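Septation protein imp2 (Schizosaccharomyces pombe, PDB 5C1F) binds membrane phospholipids through its F-BAR domain, anchors cytoskeletal proteins to the membrane, is required for normal septation and takes part in disassembly of the medial ring. Local coordinates at residues 127-132 / 194-199; 50-55 / 88-93. All coordinates share one frame; numbering follows the deposited sequence.

Interaction 1: 127-132 / 194-199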
ATOM      1  N   LYS A 127      50.272  10.866  17.252  1.00 34.57           N
ATOM      2  CA  LYS A 127      50.654  11.956  18.145  1.00 34.83           C
ATOM      3  C   LYS A 127      52.104  11.820  18.592  1.00 40.77           C
ATOM      4  O   LYS A 127      52.822  12.816  18.702  1.00 37.72           O
ATOM      5  CB  LYS A 127      49.738  12.013  19.369  1.00 47.00           C
ATOM      6  CG  LYS A 127      48.444  12.785  19.147  1.00 51.43           C
ATOM      7  CD  LYS A 127      47.642  12.896  20.439  1.00 56.94           C
ATOM      8  CE  LYS A 127      46.383  13.733  20.253  1.00 59.35           C
ATOM      9  NZ  LYS A 127      45.458  13.125  19.261  1.00 59.33           N
ATOM     10  N   ASP A 128      52.529  10.586  18.849  1.00 33.72           N
ATOM     11  CA  ASP A 128      53.908  10.323  19.245  1.00 43.57           C
ATOM     12  C   ASP A 128      54.859  10.604  18.086  1.00 41.38           C
ATOM     13  O   ASP A 128      55.958  11.118  18.289  1.00 44.88           O
ATOM     14  CB  ASP A 128      54.069   8.880  19.727  1.00 42.72           C
ATOM     15  CG  ASP A 128      55.461   8.596  20.268  1.00 43.25           C
ATOM     16  OD1 ASP A 128      55.737   8.966  21.428  1.00 49.20           O
ATOM     17  OD2 ASP A 128      56.277   7.995  19.536  1.00 38.62           O
ATOM     18  N   LYS A 129      54.429  10.269  16.873  1.00 42.09           N
ATOM     19  CA  LYS A 129      55.229  10.514  15.678  1.00 40.64           C
ATOM     20  C   LYS A 129      55.497  12.003  15.499  1.00 42.36           C
ATOM     21  O   LYS A 129      56.628  12.415  15.247  1.00 45.74           O
ATOM     22  CB  LYS A 129      54.537   9.956  14.436  1.00 40.73           C
ATOM     23  CG  LYS A 129      55.280  10.240  13.138  1.00 38.10           C
ATOM     24  CD  LYS A 129      54.377  10.042  11.931  1.00 45.63           C
ATOM     25  CE  LYS A 129      55.047  10.526  10.653  1.00 51.70           C
ATOM     26  NZ  LYS A 129      54.107  10.550   9.496  1.00 51.34           N
ATOM     27  N   LEU A 130      54.451  12.810  15.636  1.00 43.00           N
ATOM     28  CA  LEU A 130      54.604  14.252  15.521  1.00 38.00           C
ATOM     29  C   LEU A 130      55.375  14.808  16.715  1.00 33.46           C
ATOM     30  O   LEU A 130      56.128  15.773  16.580  1.00 36.53           O
ATOM     31  CB  LEU A 130      53.237  14.931  15.397  1.00 40.33           C
ATOM     32  CG  LEU A 130      52.417  14.529  14.165  1.00 43.93           C
ATOM     33  CD1 LEU A 130      51.068  15.237  14.150  1.00 42.99           C
ATOM     34  CD2 LEU A 130      53.190  14.807  12.883  1.00 43.52           C
ATOM     35  N   SER A 131      55.196  14.189  17.878  1.00 34.71           N
ATOM     36  CA  SER A 131      55.885  14.630  19.087  1.00 38.24           C
ATOM     37  C   SER A 131      57.397  14.463  18.964  1.00 37.36           C
ATOM     38  O   SER A 131      58.155  15.380  19.289  1.00 38.78           O
ATOM     39  CB  SER A 131      55.376  13.865  20.307  1.00 41.63           C
ATOM     40  OG  SER A 131      56.031  14.303  21.486  1.00 47.44           O
ATOM     41  N   LYS A 132      57.836  13.297  18.500  1.00 34.95           N
ATOM     42  CA  LYS A 132      59.263  13.064  18.301  1.00 35.51           C
ATOM     43  C   LYS A 132      59.815  14.009  17.237  1.00 32.88           C
ATOM     44  O   LYS A 132      60.904  14.556  17.394  1.00 32.11           O
ATOM     45  CB  LYS A 132      59.540  11.611  17.903  1.00 39.16           C
ATOM     46  CG  LYS A 132      59.013  10.564  18.874  1.00 44.83           C
ATOM     47  CD  LYS A 132      59.424  10.843  20.305  1.00 45.05           C
ATOM     48  CE  LYS A 132      58.867   9.778  21.239  1.00 48.19           C
ATOM     49  NZ  LYS A 132      58.888  10.206  22.663  1.00 50.73           N
ATOM     50  N   ARG A 194      63.280   7.903  14.225  0.62 42.81           N
ATOM     51  CA  ARG A 194      63.377   6.764  13.326  0.62 45.42           C
ATOM     52  C   ARG A 194      62.509   5.621  13.828  0.62 47.28           C
ATOM     53  O   ARG A 194      61.779   4.999  13.055  0.62 46.88           O
ATOM     54  CB  ARG A 194      64.831   6.299  13.181  0.62 46.95           C
ATOM     55  CG  ARG A 194      64.967   4.854  12.663  0.62 49.65           C
ATOM     56  CD  ARG A 194      66.378   4.462  12.296  0.62 49.48           C
ATOM     57  NE  ARG A 194      67.383   4.822  13.287  0.62 48.51           N
ATOM     58  CZ  ARG A 194      67.514   4.236  14.477  0.62 49.44           C
ATOM     59  NH1 ARG A 194      66.689   3.267  14.858  0.62 52.99           N
ATOM     60  NH2 ARG A 194      68.461   4.637  15.316  0.62 43.35           N
ATOM     61  N   ASP A 195      62.595   5.351  15.125  1.00 46.03           N
ATOM     62  CA  ASP A 195      61.830   4.266  15.727  1.00 47.87           C
ATOM     63  C   ASP A 195      60.334   4.554  15.632  1.00 46.63           C
ATOM     64  O   ASP A 195      59.535   3.658  15.370  1.00 48.28           O
ATOM     65  CB  ASP A 195      62.234   4.060  17.188  1.00 55.07           C
ATOM     66  CG  ASP A 195      63.681   3.635  17.339  1.00 63.15           C
ATOM     67  OD1 ASP A 195      64.265   3.138  16.352  1.00 65.39           O
ATOM     68  OD2 ASP A 195      64.235   3.792  18.449  1.00 65.12           O
ATOM     69  N   SER A 196      59.967   5.814  15.843  1.00 42.14           N
ATOM     70  CA  SER A 196      58.570   6.226  15.810  1.00 45.62           C
ATOM     71  C   SER A 196      57.985   6.092  14.404  1.00 44.95           C
ATOM     72  O   SER A 196      56.849   5.650  14.236  1.00 47.82           O
ATOM     73  CB  SER A 196      58.433   7.664  16.312  1.00 44.61           C
ATOM     74  OG  SER A 196      57.072   8.030  16.443  1.00 48.35           O
ATOM     75  N   TYR A 197      58.771   6.471  13.399  1.00 40.26           N
ATOM     76  CA  TYR A 197      58.369   6.316  12.003  1.00 44.17           C
ATOM     77  C   TYR A 197      58.216   4.846  11.626  1.00 45.57           C
ATOM     78  O   TYR A 197      57.306   4.481  10.881  1.00 47.06           O
ATOM     79  CB  TYR A 197      59.382   6.986  11.072  1.00 40.10           C
ATOM     80  CG  TYR A 197      59.055   8.420  10.725  1.00 39.61           C
ATOM     81  CD1 TYR A 197      58.954   9.388  11.713  1.00 43.27           C
ATOM     82  CD2 TYR A 197      58.864   8.808   9.405  1.00 37.14           C
ATOM     83  CE1 TYR A 197      58.660  10.703  11.398  1.00 41.49           C
ATOM     84  CE2 TYR A 197      58.571  10.120   9.080  1.00 38.21           C
ATOM     85  CZ  TYR A 197      58.470  11.062  10.080  1.00 40.04           C
ATOM     86  OH  TYR A 197      58.180  12.370   9.766  1.00 41.27           O
ATOM     87  N   ALA A 198      59.121   4.013  12.133  1.00 43.67           N
ATOM     88  CA  ALA A 198      59.063   2.579  11.879  1.00 43.70           C
ATOM     89  C   ALA A 198      57.789   1.996  12.469  1.00 44.60           C
ATOM     90  O   ALA A 198      57.109   1.192  11.831  1.00 44.43           O
ATOM     91  CB  ALA A 198      60.285   1.882  12.454  1.00 40.99           C
ATOM     92  N   ARG A 199      57.466   2.412  13.689  1.00 43.26           N
ATOM     93  CA  ARG A 199      56.251   1.957  14.350  1.00 46.39           C
ATOM     94  C   ARG A 199      55.018   2.504  13.641  1.00 46.02           C
ATOM     95  O   ARG A 199      54.000   1.819  13.529  1.00 47.22           O
ATOM     96  CB  ARG A 199      56.246   2.370  15.823  1.00 49.24           C
ATOM     97  CG  ARG A 199      57.280   1.645  16.671  1.00 55.59           C
ATOM     98  CD  ARG A 199      57.015   1.838  18.155  1.00 60.93           C
ATOM     99  NE  ARG A 199      56.997   3.248  18.531  1.00 61.65           N
ATOM    100  CZ  ARG A 199      58.047   3.908  19.007  1.00 62.49           C
ATOM    101  NH1 ARG A 199      59.207   3.287  19.172  1.00 68.42           N
ATOM    102  NH2 ARG A 199      57.938   5.193  19.321  1.00 58.01           N
TER

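Interaction 2: 50-55 / 88-93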
ATOM      1  N   ASP A  50       0.890   2.547   7.189  1.00 20.34           N
ATOM      2  CA  ASP A  50      -0.332   3.325   7.009  1.00 20.86           C
ATOM      3  C   ASP A  50      -1.271   2.656   6.007  1.00 28.00           C
ATOM      4  O   ASP A  50      -2.480   2.581   6.221  1.00 25.71           O
ATOM      5  CB  ASP A  50       0.008   4.744   6.546  1.00 27.35           C
ATOM      6  CG  ASP A  50      -1.225   5.600   6.325  1.00 41.81           C
ATOM      7  OD1 ASP A  50      -2.149   5.548   7.164  1.00 46.23           O
ATOM      8  OD2 ASP A  50      -1.272   6.330   5.311  1.00 49.31           O
ATOM      9  N   TYR A  51      -0.687   2.186   4.908  1.00 19.26           N
ATOM     10  CA  TYR A  51      -1.385   1.427   3.879  1.00 18.56           C
ATOM     11  C   TYR A  51      -2.061   0.196   4.490  1.00 23.34           C
ATOM     12  O   TYR A  51      -3.257  -0.037   4.296  1.00 20.12           O
ATOM     13  CB  TYR A  51      -0.381   1.031   2.791  1.00 22.21           C
ATOM     14  CG  TYR A  51      -0.935   0.398   1.531  1.00 20.60           C
ATOM     15  CD1 TYR A  51      -1.924   1.020   0.781  1.00 23.71           C
ATOM     16  CD2 TYR A  51      -0.413  -0.797   1.057  1.00 21.32           C
ATOM     17  CE1 TYR A  51      -2.406   0.441  -0.391  1.00 21.92           C
ATOM     18  CE2 TYR A  51      -0.882  -1.379  -0.108  1.00 21.34           C
ATOM     19  CZ  TYR A  51      -1.877  -0.760  -0.828  1.00 23.51           C
ATOM     20  OH  TYR A  51      -2.339  -1.350  -1.987  1.00 21.91           O
ATOM     21  N   ALA A  52      -1.288  -0.573   5.249  1.00 19.82           N
ATOM     22  CA  ALA A  52      -1.803  -1.749   5.938  1.00 21.67           C
ATOM     23  C   ALA A  52      -2.929  -1.403   6.913  1.00 20.29           C
ATOM     24  O   ALA A  52      -3.965  -2.069   6.932  1.00 20.54           O
ATOM     25  CB  ALA A  52      -0.680  -2.453   6.666  1.00 18.21           C
ATOM     26  N   LYS A  53      -2.727  -0.366   7.721  1.00 19.65           N
ATOM     27  CA  LYS A  53      -3.722   0.021   8.721  1.00 20.62           C
ATOM     28  C   LYS A  53      -5.048   0.412   8.078  1.00 36.63           C
ATOM     29  O   LYS A  53      -6.113  -0.019   8.522  1.00 32.72           O
ATOM     30  CB  LYS A  53      -3.208   1.179   9.576  1.00 34.50           C
ATOM     31  CG  LYS A  53      -2.087   0.818  10.534  1.00 39.68           C
ATOM     32  CD  LYS A  53      -1.602   2.056  11.274  1.00 44.17           C
ATOM     33  CE  LYS A  53      -0.544   1.715  12.306  1.00 50.81           C
ATOM     34  NZ  LYS A  53      -0.077   2.931  13.028  1.00 52.56           N
ATOM     35  N   ARG A  54      -4.980   1.230   7.034  1.00 20.37           N
ATOM     36  CA  ARG A  54      -6.182   1.673   6.340  1.00 20.47           C
ATOM     37  C   ARG A  54      -6.901   0.498   5.676  1.00 22.86           C
ATOM     38  O   ARG A  54      -8.131   0.435   5.677  1.00 25.72           O
ATOM     39  CB  ARG A  54      -5.843   2.743   5.301  1.00 20.56           C
ATOM     40  CG  ARG A  54      -5.335   4.053   5.894  1.00 21.67           C
ATOM     41  CD  ARG A  54      -5.320   5.163   4.854  1.00 22.08           C
ATOM     42  NE  ARG A  54      -6.656   5.427   4.323  1.00 36.15           N
ATOM     43  CZ  ARG A  54      -6.921   6.301   3.355  1.00 40.54           C
ATOM     44  NH1 ARG A  54      -5.939   7.002   2.802  1.00 38.59           N
ATOM     45  NH2 ARG A  54      -8.169   6.474   2.938  1.00 41.93           N
ATOM     46  N   MET A  55      -6.132  -0.434   5.123  1.00 18.77           N
ATOM     47  CA  MET A  55      -6.713  -1.591   4.453  1.00 18.12           C
ATOM     48  C   MET A  55      -7.424  -2.498   5.455  1.00 32.48           C
ATOM     49  O   MET A  55      -8.465  -3.085   5.143  1.00 18.25           O
ATOM     50  CB  MET A  55      -5.641  -2.371   3.695  1.00 20.25           C
ATOM     51  CG  MET A  55      -6.204  -3.392   2.724  1.00 26.38           C
ATOM     52  SD  MET A  55      -4.919  -4.169   1.733  1.00 34.73           S
ATOM     53  CE  MET A  55      -4.183  -2.735   0.957  1.00 45.41           C
ATOM     54  N   SER A  88      -0.881  -9.103   5.662  1.00 17.89           N
ATOM     55  CA  SER A  88       0.391  -9.303   4.990  1.00 17.74           C
ATOM     56  C   SER A  88       1.165  -7.991   4.929  1.00 33.24           C
ATOM     57  O   SER A  88       2.329  -7.930   5.322  1.00 17.64           O
ATOM     58  CB  SER A  88       0.174  -9.866   3.583  1.00 22.66           C
ATOM     59  OG  SER A  88       1.389  -9.919   2.851  1.00 20.17           O
ATOM     60  N   HIS A  89       0.507  -6.941   4.448  1.00 17.06           N
ATOM     61  CA  HIS A  89       1.144  -5.632   4.348  1.00 26.30           C
ATOM     62  C   HIS A  89       1.599  -5.112   5.715  1.00 17.44           C
ATOM     63  O   HIS A  89       2.619  -4.432   5.805  1.00 18.57           O
ATOM     64  CB  HIS A  89       0.202  -4.631   3.674  1.00 20.19           C
ATOM     65  CG  HIS A  89       0.144  -4.770   2.186  1.00 22.70           C
ATOM     66  ND1 HIS A  89       1.131  -4.282   1.354  1.00 21.90           N
ATOM     67  CD2 HIS A  89      -0.774  -5.348   1.376  1.00 16.25           C
ATOM     68  CE1 HIS A  89       0.820  -4.551   0.100  1.00 21.63           C
ATOM     69  NE2 HIS A  89      -0.330  -5.200   0.085  1.00 16.19           N
ATOM     70  N   LEU A  90       0.865  -5.442   6.775  1.00 17.91           N
ATOM     71  CA  LEU A  90       1.276  -5.042   8.121  1.00 21.36           C
ATOM     72  C   LEU A  90       2.551  -5.773   8.527  1.00 27.36           C
ATOM     73  O   LEU A  90       3.468  -5.170   9.090  1.00 24.35           O
ATOM     74  CB  LEU A  90       0.170  -5.309   9.144  1.00 24.68           C
ATOM     75  CG  LEU A  90       0.463  -4.802  10.561  1.00 26.92           C
ATOM     76  CD1 LEU A  90       0.691  -3.296  10.561  1.00 22.21           C
ATOM     77  CD2 LEU A  90      -0.654  -5.172  11.523  1.00 28.88           C
ATOM     78  N   GLN A  91       2.598  -7.070   8.235  1.00 18.88           N
ATOM     79  CA  GLN A  91       3.785  -7.881   8.485  1.00 24.47           C
ATOM     80  C   GLN A  91       4.974  -7.368   7.665  1.00 23.85           C
ATOM     81  O   GLN A  91       6.095  -7.290   8.163  1.00 24.76           O
ATOM     82  CB  GLN A  91       3.497  -9.354   8.161  1.00 19.47           C
ATOM     83  CG  GLN A  91       4.712 -10.281   8.176  1.00 32.66           C
ATOM     84  CD  GLN A  91       5.207 -10.602   9.576  1.00 41.09           C
ATOM     85  OE1 GLN A  91       5.673  -9.723  10.302  1.00 44.72           O
ATOM     86  NE2 GLN A  91       5.115 -11.872   9.958  1.00 44.99           N
ATOM     87  N   ILE A  92       4.720  -7.000   6.414  1.00 24.89           N
ATOM     88  CA  ILE A  92       5.769  -6.484   5.541  1.00 24.50           C
ATOM     89  C   ILE A  92       6.326  -5.161   6.068  1.00 23.10           C
ATOM     90  O   ILE A  92       7.541  -4.950   6.072  1.00 21.06           O
ATOM     91  CB  ILE A  92       5.259  -6.292   4.095  1.00 22.72           C
ATOM     92  CG1 ILE A  92       4.896  -7.644   3.479  1.00 23.89           C
ATOM     93  CG2 ILE A  92       6.319  -5.613   3.234  1.00 21.01           C
ATOM     94  CD1 ILE A  92       6.074  -8.591   3.355  1.00 17.75           C
ATOM     95  N   SER A  93       5.444  -4.279   6.528  1.00 19.05           N
ATOM     96  CA  SER A  93       5.881  -2.994   7.064  1.00 18.32           C
ATOM     97  C   SER A  93       6.730  -3.194   8.315  1.00 24.43           C
ATOM     98  O   SER A  93       7.682  -2.448   8.551  1.00 22.92           O
ATOM     99  CB  SER A  93       4.683  -2.093   7.375  1.00 22.36           C
ATOM    100  OG  SER A  93       3.974  -2.545   8.514  1.00 22.33           O
TER

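Interaction 1: 127-132 / 194-199
CE of Lys129 makes a CH-pi contact over one face of the Tyr197 ring, offset toward the rim, 3.5 Å from Tyr197 CZ. The extended lysine chain runs across the ring, and CG of Lys129 also passes near Tyr197 CE1. NZ of Lys129 adds an off-centre cation-pi contact, 4.8 Å from the Tyr197 ring centroid. Its ammonium has its salt bridge with Asp17, and Trp200 makes a further cation-pi contact with this lysine.

Asp195 O and Ser196 CA lie over one face of the Arg199 guanidinium, offset toward the rim. Asp128 OD2 meets its edge, near its plane. Arg199 NH2 is 3.3 Å from Asp128 OD2, in a salt bridge whose hydrogen bond is weak (135°). Ser196 OG donates to the same Asp128 OD2 at 3.2 Å, on the anti side, 26° out of the carboxylate plane. Ser196 OG also packs 3.2 Å from Lys129 CA. OD1 of Asp128 makes a long ion pair with Lys132 NZ. An alanine at Asp128 would probably leave Ser196 OG without this acceptor and Arg199 and Lys132 without their shared counter-charge.

Two nearly antiparallel F-BAR helices are thus joined by a partly exposed salt-bridge network beside an aliphatic-aromatic contact. The carboxylate probably eases repulsion between Lys132 and Arg199.

Interaction 2: 50-55 / 88-93
Tyr51 and His89 form the aromatic part of this contact. The rings make a T-shaped (edge-to-face) pair, with planes at 83° and centroids 5.0 Å apart. The tyrosine supplies the edge. CE2 of Tyr51 stands over one face of the imidazole, toward the rim, 3.6 Å from His89 CE1. With CG anti to the backbone N (chi1 -172°), the ring of Tyr51 is carried to the His89 side.

Sulfur and methyl contacts come from Met55. SD of Met55 lies 5.2 Å from the centroid of the His89 ring, in an oblique approach. CE of Met55 also sits over one face of the Tyr51 ring, so this methionine packs against both aromatic groups.

Close van der Waals packing centres on Ala52. The methyl carbon Ala52 CB rests on the backbone of Leu90, 3.4 Å from Leu90 N. Its apolar partner is the leucine side chain, with Ala52 CB 3.9 Å from Leu90 CB. Ala52 CB also lies 3.8 Å from His89 CB. The small side chain suits the close approach here, where the axes of segments 50-55 and 88-93 come within 8.1 Å at 157°, nearly antiparallel.

No hydrogen bond crosses between the two segments. The polar ends are held by other residues. His89 NE2 is hydrogen-bonded to Asp240 and ND1 to Glu48, which fixes the rotation of the imidazole. Tyr51 OH bonds to Glu48 of the second subunit, and the Tyr51 ring stacks on Tyr51 of that subunit.

The contact therefore ties helices 18-59 and 69-155 of the F-BAR domain together beside the dimer interface. Its polar groups are buried but partnered. Carboxylates at both nitrogens would probably favour a protonated imidazole, and His89 links three helices of the chain: its own, that of Glu48 and that of Asp240.

How the interactions relate
Both interactions belong to the elongated helical bundle of the F-BAR domain, and both use helix 69-155. Along that helix, 88-93 pairs with helix 18-59 in interaction 2, and 127-132 pairs with helix 162-252 in interaction 1. The two sites do not touch. Their centres are 59 Å apart and their nearest atoms about 42 Å. The centre of interaction 2 is about 20 Å from the centre of the chain, that of interaction 1 about 39 Å. Interaction 2 is buried and adjoins the second subunit through a tyrosine stack and hydrogen bond. Interaction 1 is only partly buried and relies more on charge. There, the second subunit packs on Tyr197 through its Gln275.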